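Local coordinates for protein 2-hydroxyisobutyryl-CoA synthetase (PDB 6HDY) that is an acyl-CoA synthetase of the adenylate-forming (ANL) superfamily, with an AMP-binding domain and a smaller C-terminal domain, at residues V19-N24 / Y33-R38. Numbering follows the deposited sequence.
Sequences VEYDEN and YWFPRR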
loop_
_atom_site.group_PDB
_atom_site.type_symbol
_atom_site.label_atom_id
_atom_site.label_comp_id
_atom_site.label_asym_id
_atom_site.label_seq_id
_atom_site.Cartn_x
_atom_site.Cartn_y
_atom_site.Cartn_z
ATOM N N VAL A 19 9.390 25.239 5.778
ATOM C CA VAL A 19 10.298 24.823 4.703
ATOM C C VAL A 19 9.545 24.731 3.333
ATOM O O VAL A 19 8.332 24.550 3.306
ATOM C CB VAL A 19 11.058 23.531 5.113
ATOM C CG1 VAL A 19 10.215 22.280 4.859
ATOM C CG2 VAL A 19 12.424 23.440 4.441
ATOM N N GLU A 20 10.275 24.901 2.224
ATOM C CA GLU A 20 9.733 24.936 0.870
ATOM C C GLU A 20 10.803 24.551 -0.151
ATOM O O GLU A 20 11.314 25.404 -0.888
ATOM C CB GLU A 20 9.208 26.359 0.569
ATOM C CG GLU A 20 7.707 26.382 0.333
ATOM C CD GLU A 20 7.250 27.064 -0.944
ATOM O OE1 GLU A 20 6.469 26.440 -1.699
ATOM O OE2 GLU A 20 7.678 28.214 -1.195
ATOM N N TYR A 21 11.103 23.262 -0.216
ATOM C CA TYR A 21 12.147 22.704 -1.069
ATOM C C TYR A 21 11.929 22.778 -2.579
ATOM O O TYR A 21 10.845 22.471 -3.064
ATOM C CB TYR A 21 12.405 21.247 -0.691
ATOM C CG TYR A 21 13.103 21.046 0.641
ATOM C CD1 TYR A 21 14.435 21.422 0.819
ATOM C CD2 TYR A 21 12.467 20.376 1.687
ATOM C CE1 TYR A 21 15.081 21.231 2.039
ATOM C CE2 TYR A 21 13.117 20.139 2.894
ATOM C CZ TYR A 21 14.428 20.563 3.066
ATOM O OH TYR A 21 15.073 20.289 4.244
ATOM N N ASP A 22 13.005 23.108 -3.323
ATOM C CA ASP A 22 13.038 23.084 -4.784
ATOM C C ASP A 22 12.925 21.597 -5.171
ATOM O O ASP A 22 13.825 20.798 -4.897
ATOM C CB ASP A 22 14.355 23.714 -5.325
ATOM C CG ASP A 22 14.605 23.605 -6.835
ATOM O OD1 ASP A 22 13.751 23.016 -7.549
ATOM O OD2 ASP A 22 15.662 24.091 -7.300
ATOM N N GLU A 23 11.782 21.242 -5.776
ATOM C CA GLU A 23 11.427 19.904 -6.229
ATOM C C GLU A 23 12.288 19.432 -7.409
ATOM O O GLU A 23 12.344 18.233 -7.678
ATOM C CB GLU A 23 9.922 19.849 -6.584
ATOM C CG GLU A 23 8.970 20.015 -5.400
ATOM C CD GLU A 23 9.046 18.949 -4.317
ATOM O OE1 GLU A 23 8.799 19.284 -3.137
ATOM O OE2 GLU A 23 9.367 17.783 -4.642
ATOM N N ASN A 24 12.974 20.363 -8.096
ATOM C CA ASN A 24 13.814 20.036 -9.250
ATOM C C ASN A 24 15.294 19.887 -8.942
ATOM O O ASN A 24 16.056 19.496 -9.827
ATOM C CB ASN A 24 13.595 21.048 -10.381
ATOM C CG ASN A 24 12.204 20.931 -10.938
ATOM O OD1 ASN A 24 11.722 19.826 -11.248
ATOM N ND2 ASN A 24 11.491 22.042 -10.936
ATOM N N TYR A 33 27.217 14.074 -0.634
ATOM C CA TYR A 33 26.180 14.742 0.148
ATOM C C TYR A 33 25.123 15.418 -0.717
ATOM O O TYR A 33 25.449 16.017 -1.746
ATOM C CB TYR A 33 26.815 15.781 1.095
ATOM C CG TYR A 33 28.168 15.371 1.636
ATOM C CD1 TYR A 33 28.277 14.482 2.704
ATOM C CD2 TYR A 33 29.343 15.875 1.086
ATOM C CE1 TYR A 33 29.520 14.090 3.197
ATOM C CE2 TYR A 33 30.592 15.513 1.591
ATOM C CZ TYR A 33 30.675 14.619 2.644
ATOM O OH TYR A 33 31.902 14.257 3.141
ATOM N N TRP A 34 23.851 15.315 -0.287
ATOM C CA TRP A 34 22.710 15.961 -0.921
ATOM C C TRP A 34 22.827 17.446 -0.592
ATOM O O TRP A 34 22.747 18.278 -1.498
ATOM C CB TRP A 34 21.384 15.362 -0.412
ATOM C CG TRP A 34 20.148 15.993 -0.996
ATOM C CD1 TRP A 34 19.544 17.145 -0.586
ATOM C CD2 TRP A 34 19.302 15.440 -2.016
ATOM N NE1 TRP A 34 18.406 17.376 -1.327
ATOM C CE2 TRP A 34 18.230 16.342 -2.208
ATOM C CE3 TRP A 34 19.329 14.252 -2.771
ATOM C CZ2 TRP A 34 17.205 16.104 -3.131
ATOM C CZ3 TRP A 34 18.328 14.033 -3.705
ATOM C CH2 TRP A 34 17.289 14.959 -3.886
ATOM N N PHE A 35 23.059 17.771 0.702
ATOM C CA PHE A 35 23.275 19.148 1.142
ATOM C C PHE A 35 24.655 19.255 1.809
ATOM O O PHE A 35 24.760 19.051 3.019
ATOM C CB PHE A 35 22.145 19.657 2.050
ATOM C CG PHE A 35 20.826 19.938 1.360
ATOM C CD1 PHE A 35 20.788 20.558 0.114
ATOM C CD2 PHE A 35 19.618 19.628 1.983
ATOM C CE1 PHE A 35 19.571 20.873 -0.492
ATOM C CE2 PHE A 35 18.401 19.926 1.370
ATOM C CZ PHE A 35 18.383 20.543 0.134
ATOM N N PRO A 36 25.734 19.547 1.027
ATOM C CA PRO A 36 27.079 19.626 1.626
ATOM C C PRO A 36 27.189 20.490 2.887
ATOM O O PRO A 36 27.780 20.026 3.861
ATOM C CB PRO A 36 27.954 20.166 0.480
ATOM C CG PRO A 36 27.233 19.733 -0.775
ATOM C CD PRO A 36 25.774 19.791 -0.435
ATOM N N ARG A 37 26.610 21.720 2.884
ATOM C CA ARG A 37 26.688 22.628 4.036
ATOM C C ARG A 37 26.012 22.080 5.260
ATOM O O ARG A 37 26.710 21.815 6.230
ATOM C CB ARG A 37 26.192 24.055 3.719
ATOM C CG ARG A 37 26.327 25.057 4.883
ATOM C CD ARG A 37 27.783 25.320 5.268
ATOM N NE ARG A 37 27.918 26.246 6.395
ATOM C CZ ARG A 37 29.008 26.347 7.156
ATOM N NH1 ARG A 37 29.053 27.228 8.150
ATOM N NH2 ARG A 37 30.052 25.552 6.942
ATOM N N ARG A 38 24.672 21.861 5.211
ATOM C CA ARG A 38 23.878 21.341 6.334
ATOM C C ARG A 38 24.461 20.063 6.959
ATOM O O ARG A 38 24.496 19.939 8.184
ATOM C CB ARG A 38 22.423 21.124 5.911
ATOM C CG ARG A 38 21.636 22.426 5.724
ATOM C CD ARG A 38 20.268 22.223 5.065
ATOM N NE ARG A 38 19.326 21.532 5.946
ATOM C CZ ARG A 38 18.001 21.589 5.845
ATOM N NH1 ARG A 38 17.430 22.332 4.908
ATOM N NH2 ARG A 38 17.239 20.896 6.681
#
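The rings of Tyr21 and Phe35 touch at their rims without stacking. This contact ties an N-terminal loop to the start of helix 36-40 in an ANL-family synthetase, and Phe35 is the N-cap residue of that helix. The two ring planes are 20° apart and the centroids 6.0 Å. Val19 CG2 packs on one face of the Tyr21 ring, near its border rather than its middle. Trp34 CD1 sits over the centre of one Phe35 face, 3.4 Å above the plane. At the edge of the tyrosine ring, near its plane, comes Arg38 NH1. Helix 141-157 lies alongside, with Asn149 touching Tyr21 and Arg153 touching Phe35. Ring carbons make the apolar touch, Tyr21 CE1 to Phe35 CE2 at 3.6 Å. A bend in the Arg38 chain at chi3 turns the guanidinium toward the hydroxyl, its plane 25° from the tyrosine ring. The polar ends are held more firmly by other partners. Glu331 accepts a hydrogen bond from Tyr21 OH and forms a salt bridge with Arg38 NH2, while Asp302 pairs with Arg38 NE. Between the segments, Arg38 NH1 gives Tyr21 OH one weak hydrogen bond, 3.2 Å long and bent to 121° at the hydrogen.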